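Local structure of gamma-glutamyl-gamma-aminobutyrate hydrolase PuuD (Escherichia coli, 6VTV) at residues Pro94-Leu99 with Leu121-Val126. The protein hydrolyses the gamma-glutamyl linkage of gamma-glutamyl-gamma-aminobutyrate to give 4-aminobutanoate and glutamate, the last step in making 4-aminobutanoate from putrescine. Numbering follows the deposited sequence.
Sequences PGRDLL and LQELVV
Two helical segments, 94-99 at the start of helix 94-109 and 121-126 within helix 119-127, stand 9.8 Å apart between Arg96 CA and Glu123 CA, and the contact between them is made by these two buried side chains. The arginine is gripped side-on. Its NE makes the shorter but bent bond, 2.7 Å and 146° to Glu123 OE2, which is met on the syn side and lies tilted from the guanidinium plane; NH2 points almost straight at Glu123 OE1, 3.2 Å away at 171°. OE1 lies in the guanidinium plane, but NH2 approaches it from above the carboxylate, for the two flat groups are turned 49° apart. Arg96 is bent at chi2 and Glu123 extended beyond CG; the two side chains cross at about a right angle. In this class I glutamine amidotransferase-like fold, helix 119-127 follows directly on the predicted nucleophile Cys118, whose side chain is about 8 Å from that of Arg96. The salt bridge joins helix 119-127 to the start of helix 94-109, beside strand 68-71, where Leu71 packs against both partners. OE2 of Glu123 also has a salt bridge to Arg119 NH1 and a hydrogen bond with Ser100 OG, and NH2 of Arg96 also donates to Pro72 O. Arg119 NH1 pairs with Asp97 OD1 as well, so its positive charge probably eases the proximity of that oxygen to Glu123 OE2, 4.7 Å away.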
ATOM      1  N   PRO B  94     -16.023  -1.525   5.615  1.00 26.07           N
ATOM      2  CA  PRO B  94     -15.935  -1.259   7.061  1.00 27.18           C
ATOM      3  C   PRO B  94     -14.510  -1.121   7.564  1.00 27.78           C
ATOM      4  O   PRO B  94     -14.266  -0.345   8.498  1.00 26.99           O
ATOM      5  CB  PRO B  94     -16.641  -2.476   7.679  1.00 29.92           C
ATOM      6  CG  PRO B  94     -17.549  -2.974   6.592  1.00 31.67           C
ATOM      7  CD  PRO B  94     -16.775  -2.756   5.326  1.00 28.69           C
ATOM      8  N   GLY B  95     -13.560  -1.842   6.968  1.00 26.84           N
ATOM      9  CA  GLY B  95     -12.175  -1.712   7.389  1.00 27.15           C
ATOM     10  C   GLY B  95     -11.611  -0.330   7.128  1.00 25.46           C
ATOM     11  O   GLY B  95     -10.941   0.249   7.987  1.00 25.03           O
ATOM     12  N   ARG B  96     -11.876   0.221   5.940  1.00 27.06           N
ATOM     13  CA  ARG B  96     -11.430   1.581   5.652  1.00 26.75           C
ATOM     14  C   ARG B  96     -12.126   2.590   6.555  1.00 27.61           C
ATOM     15  O   ARG B  96     -11.495   3.540   7.031  1.00 27.29           O
ATOM     16  CB  ARG B  96     -11.670   1.922   4.181  1.00 25.55           C
ATOM     17  CG  ARG B  96     -11.742   3.421   3.928  1.00 26.01           C
ATOM     18  CD  ARG B  96     -11.063   3.837   2.640  1.00 27.24           C
ATOM     19  NE  ARG B  96     -10.999   5.293   2.540  1.00 30.44           N
ATOM     20  CZ  ARG B  96     -10.555   5.957   1.478  1.00 26.94           C
ATOM     21  NH1 ARG B  96     -10.133   5.297   0.409  1.00 25.55           N
ATOM     22  NH2 ARG B  96     -10.534   7.283   1.487  1.00 29.61           N
ATOM     23  N   ASP B  97     -13.428   2.402   6.795  1.00 28.08           N
ATOM     24  CA  ASP B  97     -14.147   3.245   7.745  1.00 24.86           C
ATOM     25  C   ASP B  97     -13.433   3.282   9.089  1.00 24.83           C
ATOM     26  O   ASP B  97     -13.222   4.354   9.668  1.00 25.68           O
ATOM     27  CB  ASP B  97     -15.576   2.730   7.926  1.00 25.09           C
ATOM     28  CG  ASP B  97     -16.489   3.110   6.781  1.00 28.85           C
ATOM     29  OD1 ASP B  97     -16.034   3.814   5.854  1.00 27.95           O
ATOM     30  OD2 ASP B  97     -17.669   2.700   6.811  1.00 25.87           O
ATOM     31  N   LEU B  98     -13.049   2.110   9.596  1.00 25.60           N
ATOM     32  CA  LEU B  98     -12.369   2.033  10.884  1.00 27.86           C
ATOM     33  C   LEU B  98     -11.062   2.817  10.865  1.00 31.91           C
ATOM     34  O   LEU B  98     -10.795   3.626  11.761  1.00 24.04           O
ATOM     35  CB  LEU B  98     -12.116   0.571  11.246  1.00 27.09           C
ATOM     36  CG  LEU B  98     -11.914   0.240  12.723  1.00 33.66           C
ATOM     37  CD1 LEU B  98     -13.187   0.495  13.518  1.00 34.66           C
ATOM     38  CD2 LEU B  98     -11.456  -1.203  12.872  1.00 37.98           C
ATOM     39  N   LEU B  99     -10.233   2.589   9.841  1.00 26.23           N
ATOM     40  CA  LEU B  99      -8.947   3.274   9.762  1.00 23.56           C
ATOM     41  C   LEU B  99      -9.123   4.768   9.514  1.00 23.91           C
ATOM     42  O   LEU B  99      -8.424   5.589  10.117  1.00 24.28           O
ATOM     43  CB  LEU B  99      -8.083   2.647   8.667  1.00 24.13           C
ATOM     44  CG  LEU B  99      -6.723   3.308   8.427  1.00 27.76           C
ATOM     45  CD1 LEU B  99      -5.862   3.237   9.680  1.00 26.22           C
ATOM     46  CD2 LEU B  99      -6.003   2.679   7.238  1.00 25.34           C
ATOM     47  N   LEU B 121     -13.486  13.298   1.689  1.00 22.17           N
ATOM     48  CA  LEU B 121     -14.293  14.421   2.159  1.00 21.63           C
ATOM     49  C   LEU B 121     -15.480  13.927   2.972  1.00 19.47           C
ATOM     50  O   LEU B 121     -15.779  14.459   4.047  1.00 22.42           O
ATOM     51  CB  LEU B 121     -14.763  15.273   0.977  1.00 22.61           C
ATOM     52  CG  LEU B 121     -15.832  16.337   1.265  1.00 25.02           C
ATOM     53  CD1 LEU B 121     -15.567  17.598   0.460  1.00 23.07           C
ATOM     54  CD2 LEU B 121     -17.243  15.826   0.975  1.00 23.99           C
ATOM     55  N   GLN B 122     -16.172  12.904   2.466  1.00 18.35           N
ATOM     56  CA  GLN B 122     -17.289  12.327   3.204  1.00 22.94           C
ATOM     57  C   GLN B 122     -16.823  11.698   4.511  1.00 19.90           C
ATOM     58  O   GLN B 122     -17.549  11.734   5.511  1.00 22.41           O
ATOM     59  CB  GLN B 122     -18.011  11.300   2.330  1.00 21.77           C
ATOM     60  CG  GLN B 122     -18.548  11.886   1.027  1.00 21.18           C
ATOM     61  CD  GLN B 122     -18.962  10.824   0.027  1.00 26.42           C
ATOM     62  OE1 GLN B 122     -18.725   9.634   0.236  1.00 29.49           O
ATOM     63  NE2 GLN B 122     -19.582  11.250  -1.068  1.00 28.14           N
ATOM     64  N   GLU B 123     -15.616  11.129   4.527  1.00 22.04           N
ATOM     65  CA  GLU B 123     -15.044  10.654   5.782  1.00 21.59           C
ATOM     66  C   GLU B 123     -14.775  11.811   6.735  1.00 23.81           C
ATOM     67  O   GLU B 123     -15.012  11.695   7.943  1.00 26.51           O
ATOM     68  CB  GLU B 123     -13.761   9.867   5.509  1.00 21.97           C
ATOM     69  CG  GLU B 123     -14.001   8.487   4.922  1.00 20.14           C
ATOM     70  CD  GLU B 123     -12.738   7.856   4.370  1.00 21.97           C
ATOM     71  OE1 GLU B 123     -11.752   8.589   4.144  1.00 25.56           O
ATOM     72  OE2 GLU B 123     -12.729   6.625   4.163  1.00 25.44           O
ATOM     73  N   LEU B 124     -14.287  12.938   6.209  1.00 19.81           N
ATOM     74  CA  LEU B 124     -14.048  14.113   7.043  1.00 19.73           C
ATOM     75  C   LEU B 124     -15.345  14.629   7.650  1.00 19.85           C
ATOM     76  O   LEU B 124     -15.399  14.967   8.839  1.00 23.62           O
ATOM     77  CB  LEU B 124     -13.374  15.211   6.219  1.00 25.21           C
ATOM     78  CG  LEU B 124     -11.949  15.631   6.580  1.00 34.77           C
ATOM     79  CD1 LEU B 124     -11.644  17.005   5.998  1.00 33.50           C
ATOM     80  CD2 LEU B 124     -11.749  15.630   8.088  1.00 38.95           C
ATOM     81  N   VAL B 125     -16.401  14.705   6.838  1.00 23.86           N
ATOM     82  CA  VAL B 125     -17.678  15.227   7.316  1.00 26.22           C
ATOM     83  C   VAL B 125     -18.244  14.329   8.408  1.00 27.27           C
ATOM     84  O   VAL B 125     -18.724  14.811   9.442  1.00 22.07           O
ATOM     85  CB  VAL B 125     -18.660  15.382   6.140  1.00 21.36           C
ATOM     86  CG1 VAL B 125     -20.065  15.673   6.645  1.00 21.68           C
ATOM     87  CG2 VAL B 125     -18.186  16.480   5.199  1.00 19.68           C
ATOM     88  N   VAL B 126     -18.181  13.013   8.209  1.00 23.62           N
ATOM     89  CA  VAL B 126     -18.746  12.092   9.190  1.00 23.59           C
ATOM     90  C   VAL B 126     -17.887  12.053  10.449  1.00 23.74           C
ATOM     91  O   VAL B 126     -18.410  11.978  11.568  1.00 26.73           O
ATOM     92  CB  VAL B 126     -18.917  10.693   8.568  1.00 21.83           C
ATOM     93  CG1 VAL B 126     -19.310   9.675   9.630  1.00 23.43           C
ATOM     94  CG2 VAL B 126     -19.960  10.735   7.464  1.00 21.28           C
TER